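Local coordinates for lactate dehydrogenase (Eimeria maxima, PDB 6CT6), which probably catalyses the interconversion of pyruvate and lactate with NADH/NAD+ as the hydride carrier, at residues Phe4-Val15 with Cys74-Ala85; Ser161-Ala169 with Ile222-Ile233. One frame throughout, in Å; residues are numbered along the deposited sequence.

Contact 1: Phe4-Val15 with Cys74-Ala85. With NAI (1,4-dihydronicotinamide adenine dinucleotide), chain D.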
loop_
_atom_site.group_PDB
_atom_site.type_symbol
_atom_site.label_atom_id
_atom_site.label_comp_id
_atom_site.label_asym_id
_atom_site.label_seq_id
_atom_site.Cartn_x
_atom_site.Cartn_y
_atom_site.Cartn_z
ATOM N N PHE B 4 0.183 3.492 22.555
ATOM C CA PHE B 4 0.970 2.268 22.543
ATOM C C PHE B 4 0.770 1.489 23.835
ATOM O O PHE B 4 1.266 1.898 24.891
ATOM C CB PHE B 4 2.458 2.573 22.359
ATOM C CG PHE B 4 2.810 3.117 21.004
ATOM C CD1 PHE B 4 2.525 2.395 19.854
ATOM C CD2 PHE B 4 3.450 4.340 20.880
ATOM C CE1 PHE B 4 2.858 2.891 18.608
ATOM C CE2 PHE B 4 3.783 4.840 19.637
ATOM C CZ PHE B 4 3.488 4.113 18.499
ATOM N N GLU B 5 0.042 0.377 23.772
ATOM C CA GLU B 5 0.056 -0.563 24.881
ATOM C C GLU B 5 1.464 -1.126 25.025
ATOM O O GLU B 5 2.138 -1.412 24.032
ATOM C CB GLU B 5 -0.962 -1.683 24.651
ATOM C CG GLU B 5 -0.593 -2.671 23.550
ATOM C CD GLU B 5 -1.799 -3.432 23.022
ATOM O OE1 GLU B 5 -2.930 -2.917 23.145
ATOM O OE2 GLU B 5 -1.615 -4.547 22.489
ATOM N N GLN B 6 1.926 -1.254 26.265
ATOM C CA GLN B 6 3.325 -1.591 26.495
ATOM C C GLN B 6 3.600 -3.039 26.105
ATOM O O GLN B 6 2.867 -3.951 26.499
ATOM C CB GLN B 6 3.697 -1.358 27.960
ATOM C CG GLN B 6 5.164 -1.631 28.271
ATOM C CD GLN B 6 6.107 -0.835 27.387
ATOM O OE1 GLN B 6 5.789 0.275 26.960
ATOM N NE2 GLN B 6 7.272 -1.406 27.100
ATOM N N ASN B 7 4.657 -3.249 25.324
ATOM C CA ASN B 7 5.095 -4.596 24.965
ATOM C C ASN B 7 6.505 -4.508 24.388
ATOM O O ASN B 7 7.093 -3.427 24.288
ATOM C CB ASN B 7 4.117 -5.266 23.992
ATOM C CG ASN B 7 4.020 -4.548 22.654
ATOM O OD1 ASN B 7 5.011 -4.049 22.123
ATOM N ND2 ASN B 7 2.813 -4.501 22.101
ATOM N N LYS B 8 7.042 -5.673 24.010
ATOM C CA LYS B 8 8.416 -5.766 23.521
ATOM C C LYS B 8 8.607 -5.065 22.182
ATOM O O LYS B 8 9.715 -4.608 21.882
ATOM C CB LYS B 8 8.816 -7.235 23.371
ATOM C CG LYS B 8 9.540 -7.859 24.556
ATOM C CD LYS B 8 9.864 -9.314 24.245
ATOM C CE LYS B 8 10.795 -9.927 25.269
ATOM N NZ LYS B 8 10.296 -9.786 26.656
ATOM N N ARG B 9 7.561 -4.989 21.364
ATOM C CA ARG B 9 7.724 -4.589 19.975
ATOM C C ARG B 9 8.193 -3.137 19.870
ATOM O O ARG B 9 7.928 -2.322 20.759
ATOM C CB ARG B 9 6.411 -4.747 19.218
ATOM C CG ARG B 9 5.803 -6.136 19.277
ATOM C CD ARG B 9 4.462 -6.165 18.561
ATOM N NE ARG B 9 3.786 -7.451 18.705
ATOM C CZ ARG B 9 2.484 -7.644 18.513
ATOM N NH1 ARG B 9 1.692 -6.633 18.174
ATOM N NH2 ARG B 9 1.965 -8.856 18.669
ATOM N N PRO B 10 8.883 -2.784 18.786
ATOM C CA PRO B 10 9.132 -1.365 18.515
ATOM C C PRO B 10 7.820 -0.620 18.342
ATOM O O PRO B 10 6.803 -1.195 17.946
ATOM C CB PRO B 10 9.939 -1.381 17.209
ATOM C CG PRO B 10 10.474 -2.760 17.091
ATOM C CD PRO B 10 9.461 -3.647 17.743
ATOM N N LYS B 11 7.849 0.674 18.641
ATOM C CA LYS B 11 6.686 1.545 18.486
ATOM C C LYS B 11 7.011 2.588 17.420
ATOM O O LYS B 11 7.898 3.427 17.611
ATOM C CB LYS B 11 6.314 2.188 19.821
ATOM C CG LYS B 11 6.145 1.182 20.965
ATOM C CD LYS B 11 5.136 0.080 20.621
ATOM C CE LYS B 11 5.015 -0.987 21.703
ATOM N NZ LYS B 11 6.181 -1.080 22.622
ATOM N N ILE B 12 6.298 2.522 16.297
ATOM C CA ILE B 12 6.546 3.366 15.133
ATOM C C ILE B 12 5.411 4.377 15.037
ATOM O O ILE B 12 4.244 3.994 14.883
ATOM C CB ILE B 12 6.646 2.528 13.849
ATOM C CG1 ILE B 12 7.749 1.473 13.985
ATOM C CG2 ILE B 12 6.892 3.420 12.632
ATOM C CD1 ILE B 12 7.531 0.263 13.108
ATOM N N ALA B 13 5.748 5.662 15.110
ATOM C CA ALA B 13 4.762 6.738 15.062
ATOM C C ALA B 13 4.808 7.409 13.695
ATOM O O ALA B 13 5.841 7.961 13.303
ATOM C CB ALA B 13 5.013 7.762 16.168
ATOM N N LEU B 14 3.687 7.372 12.981
ATOM C CA LEU B 14 3.571 7.980 11.659
ATOM C C LEU B 14 2.786 9.284 11.809
ATOM O O LEU B 14 1.567 9.274 12.001
ATOM C CB LEU B 14 2.901 7.012 10.688
ATOM C CG LEU B 14 3.568 5.632 10.580
ATOM C CD1 LEU B 14 2.890 4.769 9.523
ATOM C CD2 LEU B 14 5.067 5.734 10.297
ATOM N N VAL B 15 3.495 10.408 11.736
ATOM C CA VAL B 15 2.889 11.731 11.866
ATOM C C VAL B 15 2.467 12.165 10.467
ATOM O O VAL B 15 3.270 12.686 9.690
ATOM C CB VAL B 15 3.844 12.732 12.521
ATOM C CG1 VAL B 15 3.258 14.142 12.497
ATOM C CG2 VAL B 15 4.120 12.318 13.955
ATOM N N CYS B 74 -0.189 10.591 21.468
ATOM C CA CYS B 74 0.039 9.248 20.957
ATOM C C CYS B 74 1.502 9.000 20.618
ATOM O O CYS B 74 1.886 7.842 20.427
ATOM C CB CYS B 74 -0.826 9.001 19.719
ATOM S SG CYS B 74 -0.201 9.751 18.186
ATOM N N LEU B 75 2.320 10.054 20.536
ATOM C CA LEU B 75 3.747 9.894 20.299
ATOM C C LEU B 75 4.487 9.365 21.517
ATOM O O LEU B 75 5.667 9.023 21.398
ATOM C CB LEU B 75 4.368 11.228 19.880
ATOM C CG LEU B 75 3.862 11.843 18.577
ATOM C CD1 LEU B 75 4.513 13.195 18.336
ATOM C CD2 LEU B 75 4.130 10.917 17.404
ATOM N N THR B 76 3.832 9.288 22.674
ATOM C CA THR B 76 4.511 8.845 23.882
ATOM C C THR B 76 5.112 7.463 23.663
ATOM O O THR B 76 4.417 6.524 23.262
ATOM C CB THR B 76 3.540 8.825 25.064
ATOM O OG1 THR B 76 2.996 10.136 25.263
ATOM C CG2 THR B 76 4.252 8.382 26.341
ATOM N N ASN B 77 6.416 7.353 23.917
ATOM C CA ASN B 77 7.168 6.102 23.862
ATOM C C ASN B 77 7.448 5.637 22.439
ATOM O O ASN B 77 7.752 4.457 22.232
ATOM C CB ASN B 77 6.460 4.980 24.631
ATOM C CG ASN B 77 6.388 5.252 26.117
ATOM O OD1 ASN B 77 7.243 5.939 26.676
ATOM N ND2 ASN B 77 5.366 4.709 26.768
ATOM N N ALA B 78 7.363 6.521 21.449
ATOM C CA ALA B 78 7.727 6.147 20.091
ATOM C C ALA B 78 9.231 5.929 19.989
ATOM O O ALA B 78 10.029 6.712 20.514
ATOM C CB ALA B 78 7.291 7.225 19.100
ATOM N N ASP B 79 9.615 4.851 19.309
ATOM C CA ASP B 79 11.020 4.616 19.002
ATOM C C ASP B 79 11.439 5.281 17.698
ATOM O O ASP B 79 12.593 5.701 17.565
ATOM C CB ASP B 79 11.301 3.112 18.923
ATOM C CG ASP B 79 11.008 2.394 20.228
ATOM O OD1 ASP B 79 11.599 2.770 21.261
ATOM O OD2 ASP B 79 10.174 1.462 20.224
ATOM N N VAL B 80 10.527 5.384 16.737
ATOM C CA VAL B 80 10.787 6.042 15.463
ATOM C C VAL B 80 9.580 6.904 15.118
ATOM O O VAL B 80 8.434 6.515 15.366
ATOM C CB VAL B 80 11.070 5.019 14.341
ATOM C CG1 VAL B 80 11.238 5.716 12.997
ATOM C CG2 VAL B 80 12.309 4.195 14.666
ATOM N N VAL B 81 9.840 8.078 14.545
ATOM C CA VAL B 81 8.800 8.974 14.047
ATOM C C VAL B 81 9.102 9.250 12.579
ATOM O O VAL B 81 10.215 9.675 12.242
ATOM C CB VAL B 81 8.735 10.288 14.847
ATOM C CG1 VAL B 81 7.639 11.199 14.302
ATOM C CG2 VAL B 81 8.501 10.019 16.332
ATOM N N ILE B 82 8.122 9.005 11.711
ATOM C CA ILE B 82 8.238 9.305 10.285
ATOM C C ILE B 82 7.171 10.338 9.940
ATOM O O ILE B 82 5.974 10.093 10.138
ATOM C CB ILE B 82 8.096 8.049 9.410
ATOM C CG1 ILE B 82 8.978 6.910 9.943
ATOM C CG2 ILE B 82 8.497 8.375 7.980
ATOM C CD1 ILE B 82 8.836 5.593 9.183
ATOM N N ILE B 83 7.602 11.484 9.409
ATOM C CA ILE B 83 6.754 12.664 9.253
ATOM C C ILE B 83 6.373 12.821 7.788
ATOM O O ILE B 83 7.244 12.980 6.923
ATOM C CB ILE B 83 7.453 13.938 9.754
ATOM C CG1 ILE B 83 7.796 13.828 11.238
ATOM C CG2 ILE B 83 6.569 15.168 9.521
ATOM C CD1 ILE B 83 8.836 14.837 11.696
ATOM N N THR B 84 5.069 12.804 7.514
ATOM C CA THR B 84 4.536 13.212 6.221
ATOM C C THR B 84 3.499 14.323 6.363
ATOM O O THR B 84 2.778 14.615 5.402
ATOM C CB THR B 84 3.929 12.010 5.489
ATOM O OG1 THR B 84 2.880 11.436 6.275
ATOM C CG2 THR B 84 4.990 10.952 5.192
ATOM N N ALA B 85 3.410 14.945 7.538
ATOM C CA ALA B 85 2.404 15.968 7.792
ATOM C C ALA B 85 2.583 17.166 6.868
ATOM O O ALA B 85 3.704 17.553 6.530
ATOM C CB ALA B 85 2.483 16.423 9.249
HETATM P PA NAI D . -1.126 13.598 1.883
HETATM O O1A NAI D . -1.841 14.921 1.720
HETATM O O2A NAI D . -1.752 12.338 1.334
HETATM O O5B NAI D . -0.876 13.385 3.457
HETATM C C5B NAI D . -0.495 14.475 4.291
HETATM C C4B NAI D . -1.246 14.337 5.603
HETATM O O4B NAI D . -0.701 15.184 6.617
HETATM C C3B NAI D . -2.717 14.720 5.463
HETATM O O3B NAI D . -3.534 13.587 5.764
HETATM C C2B NAI D . -2.926 15.837 6.468
HETATM O O2B NAI D . -4.204 15.783 7.103
HETATM C C1B NAI D . -1.799 15.558 7.443
HETATM N N9A NAI D . -1.450 16.674 8.348
HETATM C C8A NAI D . -1.559 18.005 8.157
HETATM N N7A NAI D . -1.126 18.671 9.262
HETATM C C5A NAI D . -0.743 17.755 10.172
HETATM C C6A NAI D . -0.190 17.749 11.540
HETATM N N6A NAI D . 0.054 18.901 12.198
HETATM N N1A NAI D . 0.067 16.552 12.116
HETATM C C2A NAI D . -0.164 15.386 11.483
HETATM N N3A NAI D . -0.666 15.322 10.242
HETATM C C4A NAI D . -0.965 16.446 9.558
HETATM O O3 NAI D . 0.368 13.758 1.286
HETATM P PN NAI D . 1.379 12.541 0.945
HETATM O O1N NAI D . 1.116 12.079 -0.468
HETATM O O2N NAI D . 1.355 11.547 2.083
HETATM O O5D NAI D . 2.790 13.319 0.951
HETATM C C5D NAI D . 3.255 13.899 2.165
HETATM C C4D NAI D . 4.509 14.735 1.951
HETATM O O4D NAI D . 5.581 13.938 1.428
HETATM C C3D NAI D . 4.266 15.854 0.950
HETATM O O3D NAI D . 4.864 17.054 1.447
HETATM C C2D NAI D . 4.969 15.384 -0.302
HETATM O O2D NAI D . 5.385 16.454 -1.151
HETATM C C1D NAI D . 6.140 14.634 0.310
HETATM N N1N NAI D . 6.873 13.722 -0.578
HETATM C C2N NAI D . 8.183 13.641 -0.343
HETATM C C3N NAI D . 9.019 12.825 -1.072
HETATM C C7N NAI D . 10.477 12.830 -0.717
HETATM O O7N NAI D . 10.826 13.336 0.338
HETATM N N7N NAI D . 11.361 12.304 -1.556
HETATM C C4N NAI D . 8.486 11.962 -2.185
HETATM C C5N NAI D . 7.045 12.134 -2.350
HETATM C C6N NAI D . 6.298 12.992 -1.542
HETATM O O HOH W 1 9.575 -0.659 22.338
#
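K11 O takes two backbone donors from 74-85: D79 N at 2.8 Å, in the carbonyl plane, and V80 N in a longer, weak bond. The D79 carboxylate returns the grip, its OD2 accepting K11 N at 2.9 Å on the anti side, so this residue holds K11 through both its main chain and its side chain. K11 CB lies over the centre of the F4 ring, 3.5 Å above its plane, while T76 O meets that ring at the edge, 3.4 Å from F4 CD2. The K11 chain bends at chi2 and chi4 and leads NZ back to the carbonyls of N7 and R9. Beyond K11 the ladder is regular: A13 N donates to V80 O with an N-H...O angle of 174°, then I82 N to A13 O, V15 N to I82 O and T84 N to V15 O. On one face A13 CB meets L75 CD2 at 3.5 Å, and V15 CG2 touches both L75 CD2 and V81 CG1. On the other, L14 and I82 run side by side. V15 CG1 and A85 CB reach the adenine of NAI. This parallel pair joins the halves of the 3-2-1-4-5-6 Rossmann sheet, both strands ending at the dinucleotide.

Contact 2: Ser161-Ala169 with Ile222-Ile233. With OXM (oxamic acid), chain F; GLC (alpha-D-glucopyranose), chain E.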
loop_
_atom_site.group_PDB
_atom_site.type_symbol
_atom_site.label_atom_id
_atom_site.label_comp_id
_atom_site.label_asym_id
_atom_site.label_seq_id
_atom_site.Cartn_x
_atom_site.Cartn_y
_atom_site.Cartn_z
ATOM N N SER B 161 17.683 7.660 -5.803
ATOM C CA SER B 161 18.642 6.640 -6.216
ATOM C C SER B 161 17.943 5.411 -6.785
ATOM O O SER B 161 18.432 4.800 -7.745
ATOM C CB SER B 161 19.524 6.243 -5.034
ATOM O OG SER B 161 20.287 7.346 -4.573
ATOM N N SER B 162 16.799 5.026 -6.208
ATOM C CA SER B 162 16.097 3.844 -6.697
ATOM C C SER B 162 15.607 4.041 -8.122
ATOM O O SER B 162 15.515 3.074 -8.887
ATOM C CB SER B 162 14.918 3.504 -5.786
ATOM O OG SER B 162 13.822 4.376 -6.021
ATOM N N ARG B 163 15.292 5.282 -8.496
ATOM C CA ARG B 163 14.827 5.559 -9.849
ATOM C C ARG B 163 15.980 5.498 -10.843
ATOM O O ARG B 163 15.855 4.905 -11.921
ATOM C CB ARG B 163 14.136 6.923 -9.873
ATOM C CG ARG B 163 12.903 6.969 -8.976
ATOM C CD ARG B 163 12.418 8.378 -8.707
ATOM N NE ARG B 163 11.044 8.387 -8.204
ATOM C CZ ARG B 163 10.451 9.440 -7.649
ATOM N NH1 ARG B 163 11.109 10.583 -7.506
ATOM N NH2 ARG B 163 9.197 9.350 -7.226
ATOM N N LEU B 164 17.115 6.110 -10.497
ATOM C CA LEU B 164 18.329 5.936 -11.286
ATOM C C LEU B 164 18.647 4.459 -11.475
ATOM O O LEU B 164 18.916 4.006 -12.594
ATOM C CB LEU B 164 19.499 6.651 -10.606
ATOM C CG LEU B 164 20.888 6.379 -11.190
ATOM C CD1 LEU B 164 20.959 6.797 -12.653
ATOM C CD2 LEU B 164 21.951 7.093 -10.372
ATOM N N ARG B 165 18.623 3.690 -10.381
ATOM C CA ARG B 165 19.019 2.287 -10.445
ATOM C C ARG B 165 18.060 1.471 -11.308
ATOM O O ARG B 165 18.491 0.577 -12.045
ATOM C CB ARG B 165 19.099 1.703 -9.035
ATOM C CG ARG B 165 20.210 2.295 -8.173
ATOM C CD ARG B 165 20.058 1.908 -6.709
ATOM N NE ARG B 165 19.885 0.464 -6.539
ATOM C CZ ARG B 165 18.817 -0.127 -6.004
ATOM N NH1 ARG B 165 17.790 0.581 -5.546
ATOM N NH2 ARG B 165 18.782 -1.448 -5.914
ATOM N N ARG B 166 16.758 1.755 -11.228
ATOM C CA ARG B 166 15.786 1.004 -12.019
ATOM C C ARG B 166 16.047 1.169 -13.510
ATOM O O ARG B 166 15.914 0.214 -14.283
ATOM C CB ARG B 166 14.365 1.459 -11.674
ATOM C CG ARG B 166 13.265 0.881 -12.572
ATOM C CD ARG B 166 12.972 -0.578 -12.261
ATOM N NE ARG B 166 12.268 -1.231 -13.361
ATOM C CZ ARG B 166 11.450 -2.271 -13.227
ATOM N NH1 ARG B 166 11.204 -2.789 -12.031
ATOM N NH2 ARG B 166 10.863 -2.790 -14.297
ATOM N N MET B 167 16.413 2.379 -13.933
ATOM C CA MET B 167 16.577 2.650 -15.358
ATOM C C MET B 167 17.837 1.991 -15.907
ATOM O O MET B 167 17.818 1.415 -17.000
ATOM C CB MET B 167 16.594 4.162 -15.586
ATOM C CG MET B 167 15.235 4.808 -15.342
ATOM S SD MET B 167 15.155 6.573 -15.702
ATOM C CE MET B 167 15.150 7.262 -14.048
ATOM N N ILE B 168 18.942 2.065 -15.163
ATOM C CA ILE B 168 20.151 1.339 -15.545
ATOM C C ILE B 168 19.861 -0.156 -15.621
ATOM O O ILE B 168 20.252 -0.838 -16.577
ATOM C CB ILE B 168 21.287 1.640 -14.550
ATOM C CG1 ILE B 168 21.681 3.122 -14.612
ATOM C CG2 ILE B 168 22.494 0.731 -14.794
ATOM C CD1 ILE B 168 22.361 3.553 -15.904
ATOM N N ALA B 169 19.167 -0.686 -14.607
ATOM C CA ALA B 169 18.854 -2.110 -14.572
ATOM C C ALA B 169 18.042 -2.538 -15.787
ATOM O O ALA B 169 18.326 -3.577 -16.394
ATOM C CB ALA B 169 18.105 -2.441 -13.282
ATOM N N ILE B 222 19.021 8.925 -19.013
ATOM C CA ILE B 222 18.710 8.449 -17.670
ATOM C C ILE B 222 19.008 9.528 -16.639
ATOM O O ILE B 222 18.264 9.698 -15.665
ATOM C CB ILE B 222 19.488 7.151 -17.384
ATOM C CG1 ILE B 222 18.893 6.000 -18.204
ATOM C CG2 ILE B 222 19.493 6.830 -15.883
ATOM C CD1 ILE B 222 19.719 4.731 -18.185
ATOM N N TYR B 223 20.108 10.261 -16.825
ATOM C CA TYR B 223 20.415 11.393 -15.956
ATOM C C TYR B 223 19.255 12.379 -15.924
ATOM O O TYR B 223 18.839 12.833 -14.852
ATOM C CB TYR B 223 21.697 12.065 -16.445
ATOM C CG TYR B 223 22.116 13.309 -15.691
ATOM C CD1 TYR B 223 22.927 13.225 -14.569
ATOM C CD2 TYR B 223 21.726 14.570 -16.123
ATOM C CE1 TYR B 223 23.326 14.360 -13.886
ATOM C CE2 TYR B 223 22.117 15.711 -15.446
ATOM C CZ TYR B 223 22.919 15.600 -14.328
ATOM O OH TYR B 223 23.314 16.728 -13.648
ATOM N N ASN B 224 18.706 12.703 -17.096
ATOM C CA ASN B 224 17.584 13.634 -17.167
ATOM C C ASN B 224 16.317 13.006 -16.603
ATOM O O ASN B 224 15.592 13.639 -15.824
ATOM C CB ASN B 224 17.360 14.070 -18.616
ATOM C CG ASN B 224 18.504 14.899 -19.158
ATOM O OD1 ASN B 224 19.102 15.697 -18.437
ATOM N ND2 ASN B 224 18.818 14.712 -20.436
ATOM N N LYS B 225 16.024 11.765 -16.994
ATOM C CA LYS B 225 14.794 11.129 -16.542
ATOM C C LYS B 225 14.771 10.959 -15.028
ATOM O O LYS B 225 13.698 11.020 -14.417
ATOM C CB LYS B 225 14.607 9.787 -17.253
ATOM C CG LYS B 225 14.046 9.914 -18.676
ATOM C CD LYS B 225 12.611 10.455 -18.655
ATOM C CE LYS B 225 12.065 10.795 -20.037
ATOM N NZ LYS B 225 10.811 11.594 -19.915
ATOM N N THR B 226 15.936 10.773 -14.403
ATOM C CA THR B 226 15.986 10.683 -12.946
ATOM C C THR B 226 15.502 11.976 -12.300
ATOM O O THR B 226 14.693 11.952 -11.365
ATOM C CB THR B 226 17.409 10.354 -12.488
ATOM O OG1 THR B 226 17.806 9.085 -13.026
ATOM C CG2 THR B 226 17.494 10.308 -10.963
ATOM N N LYS B 227 15.998 13.118 -12.780
ATOM C CA LYS B 227 15.571 14.397 -12.223
ATOM C C LYS B 227 14.089 14.649 -12.470
ATOM O O LYS B 227 13.436 15.344 -11.683
ATOM C CB LYS B 227 16.407 15.535 -12.819
ATOM C CG LYS B 227 17.910 15.403 -12.591
ATOM C CD LYS B 227 18.708 16.239 -13.588
ATOM C CE LYS B 227 18.650 17.724 -13.270
ATOM N NZ LYS B 227 19.879 18.190 -12.569
ATOM N N GLN B 228 13.540 14.091 -13.548
ATOM C CA GLN B 228 12.162 14.345 -13.952
ATOM C C GLN B 228 11.159 13.350 -13.378
ATOM O O GLN B 228 9.949 13.583 -13.493
ATOM C CB GLN B 228 12.053 14.315 -15.482
ATOM C CG GLN B 228 12.841 15.406 -16.186
ATOM C CD GLN B 228 13.136 15.070 -17.635
ATOM O OE1 GLN B 228 12.524 14.175 -18.217
ATOM N NE2 GLN B 228 14.091 15.782 -18.220
ATOM N N ALA B 229 11.623 12.260 -12.762
ATOM C CA ALA B 229 10.722 11.162 -12.418
ATOM C C ALA B 229 9.573 11.627 -11.532
ATOM O O ALA B 229 8.418 11.245 -11.755
ATOM C CB ALA B 229 11.499 10.045 -11.726
ATOM N N GLY B 230 9.868 12.435 -10.513
ATOM C CA GLY B 230 8.821 12.867 -9.602
ATOM C C GLY B 230 7.727 13.635 -10.313
ATOM O O GLY B 230 6.539 13.345 -10.153
ATOM N N GLY B 231 8.117 14.623 -11.122
ATOM C CA GLY B 231 7.136 15.370 -11.889
ATOM C C GLY B 231 6.417 14.509 -12.909
ATOM O O GLY B 231 5.227 14.702 -13.167
ATOM N N ASP B 232 7.130 13.550 -13.506
ATOM C CA ASP B 232 6.491 12.633 -14.446
ATOM C C ASP B 232 5.359 11.866 -13.778
ATOM O O ASP B 232 4.299 11.659 -14.379
ATOM C CB ASP B 232 7.521 11.658 -15.023
ATOM C CG ASP B 232 8.406 12.296 -16.075
ATOM O OD1 ASP B 232 8.007 13.338 -16.639
ATOM O OD2 ASP B 232 9.496 11.752 -16.347
ATOM N N ILE B 233 5.564 11.439 -12.530
ATOM C CA ILE B 233 4.527 10.699 -11.818
ATOM C C ILE B 233 3.361 11.618 -11.479
ATOM O O ILE B 233 2.194 11.241 -11.628
ATOM C CB ILE B 233 5.121 10.036 -10.560
ATOM C CG1 ILE B 233 6.086 8.912 -10.963
ATOM C CG2 ILE B 233 4.014 9.492 -9.656
ATOM C CD1 ILE B 233 6.863 8.300 -9.805
HETATM C C1 OXM F . 8.159 14.011 -4.952
HETATM N N1 OXM F . 6.850 14.444 -5.420
HETATM O O1 OXM F . 8.695 14.590 -4.062
HETATM C C2 OXM F . 8.851 12.810 -5.604
HETATM O O2 OXM F . 10.053 12.894 -5.964
HETATM O O3 OXM F . 8.224 11.733 -5.777
HETATM C C1 GLC E . 26.166 15.550 -16.190
HETATM C C2 GLC E . 26.946 14.348 -15.551
HETATM C C3 GLC E . 27.468 13.393 -16.647
HETATM C C4 GLC E . 26.266 13.004 -17.464
HETATM C C5 GLC E . 25.891 14.249 -18.241
HETATM C C6 GLC E . 24.794 13.797 -19.222
HETATM O O1 GLC E . 27.072 16.563 -16.527
HETATM O O2 GLC E . 28.044 14.811 -14.813
HETATM O O3 GLC E . 27.985 12.238 -16.049
HETATM O O4 GLC E . 26.636 12.012 -18.386
HETATM O O5 GLC E . 25.355 15.198 -17.337
HETATM O O6 GLC E . 23.800 13.144 -18.479
HETATM O O HOH W 2 13.703 11.581 -8.508
#
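With CG beside its backbone N and the chain extended from CG to NE, R163 reaches past A229 to the oxamate; M167 starts the same way but bends at chi3 (-105°), which carries CE to T226. R163 CD rests on A229 CB at 3.6 Å. Its guanidinium then lies with A229 C and G230 N over one face and the oxamate carboxylate at its edge. R163 NH1 donates to OXM O2 and R163 NH2 to OXM O3, each at 3.0 Å and 168°, a nearly straight, two-pronged pair of hydrogen bonds that fixes the rotation of both flat groups. Water 2, also in the guanidinium plane, accepts from NH1 and donates to T226 O, linking the arginine to the other helix, and I233 CD1 packs obliquely against NH2. This is the substrate-carboxylate arginine of the lactate/malate dehydrogenase family, carried by helix 157-172 and backed by A229 and G230 of helix 216-237; the short segments cross at 127° with axes 9.1 Å apart, and R100, N132 and H187 also bind the oxamate. Farther from the ligand the contact turns apolar. I222 CG2 meets L164 CD1 at 3.5 Å, the two side chains nearly perpendicular, while its CD1 touches I168 CD1 and its CG1 faces M167 CB. M167 SD lies 3.6 Å from K225 CB, and M167 CE lies 3.4 Å from T226 OG1. T226 OG1 donates to I222 O at 2.7 Å, from the opposite face of the carbonyl plane to T226 N, so the polar atom is satisfied within its own helix while L164 and M167 pack against it. On the far side of 161-169, R165 and R166 bond to the second subunit, R165 through a salt bridge to D61 of that chain.

Overall arrangement
From the N terminus, the chain runs through 4-15, passes through two helices and the strands 35-39 and 66-69, and returns at 74-85, where contact 1 closes the loop and sets strand 80-83 beside strand 11-15 within the larger sheet. The remaining strands of the nucleotide-binding part follow before helix 157-172 opens contact 2, whose loop, which holds the whole small antiparallel sheet, closes on helix 216-237. The two loops are in series, neither nested nor crossed. The centres of contacts 1 and 2 lie about 32 Å apart, on opposite sides of the chain's centre, and their nearest atoms about 13 Å apart. Contact 1 ends at NAI and one end of contact 2 at oxamate.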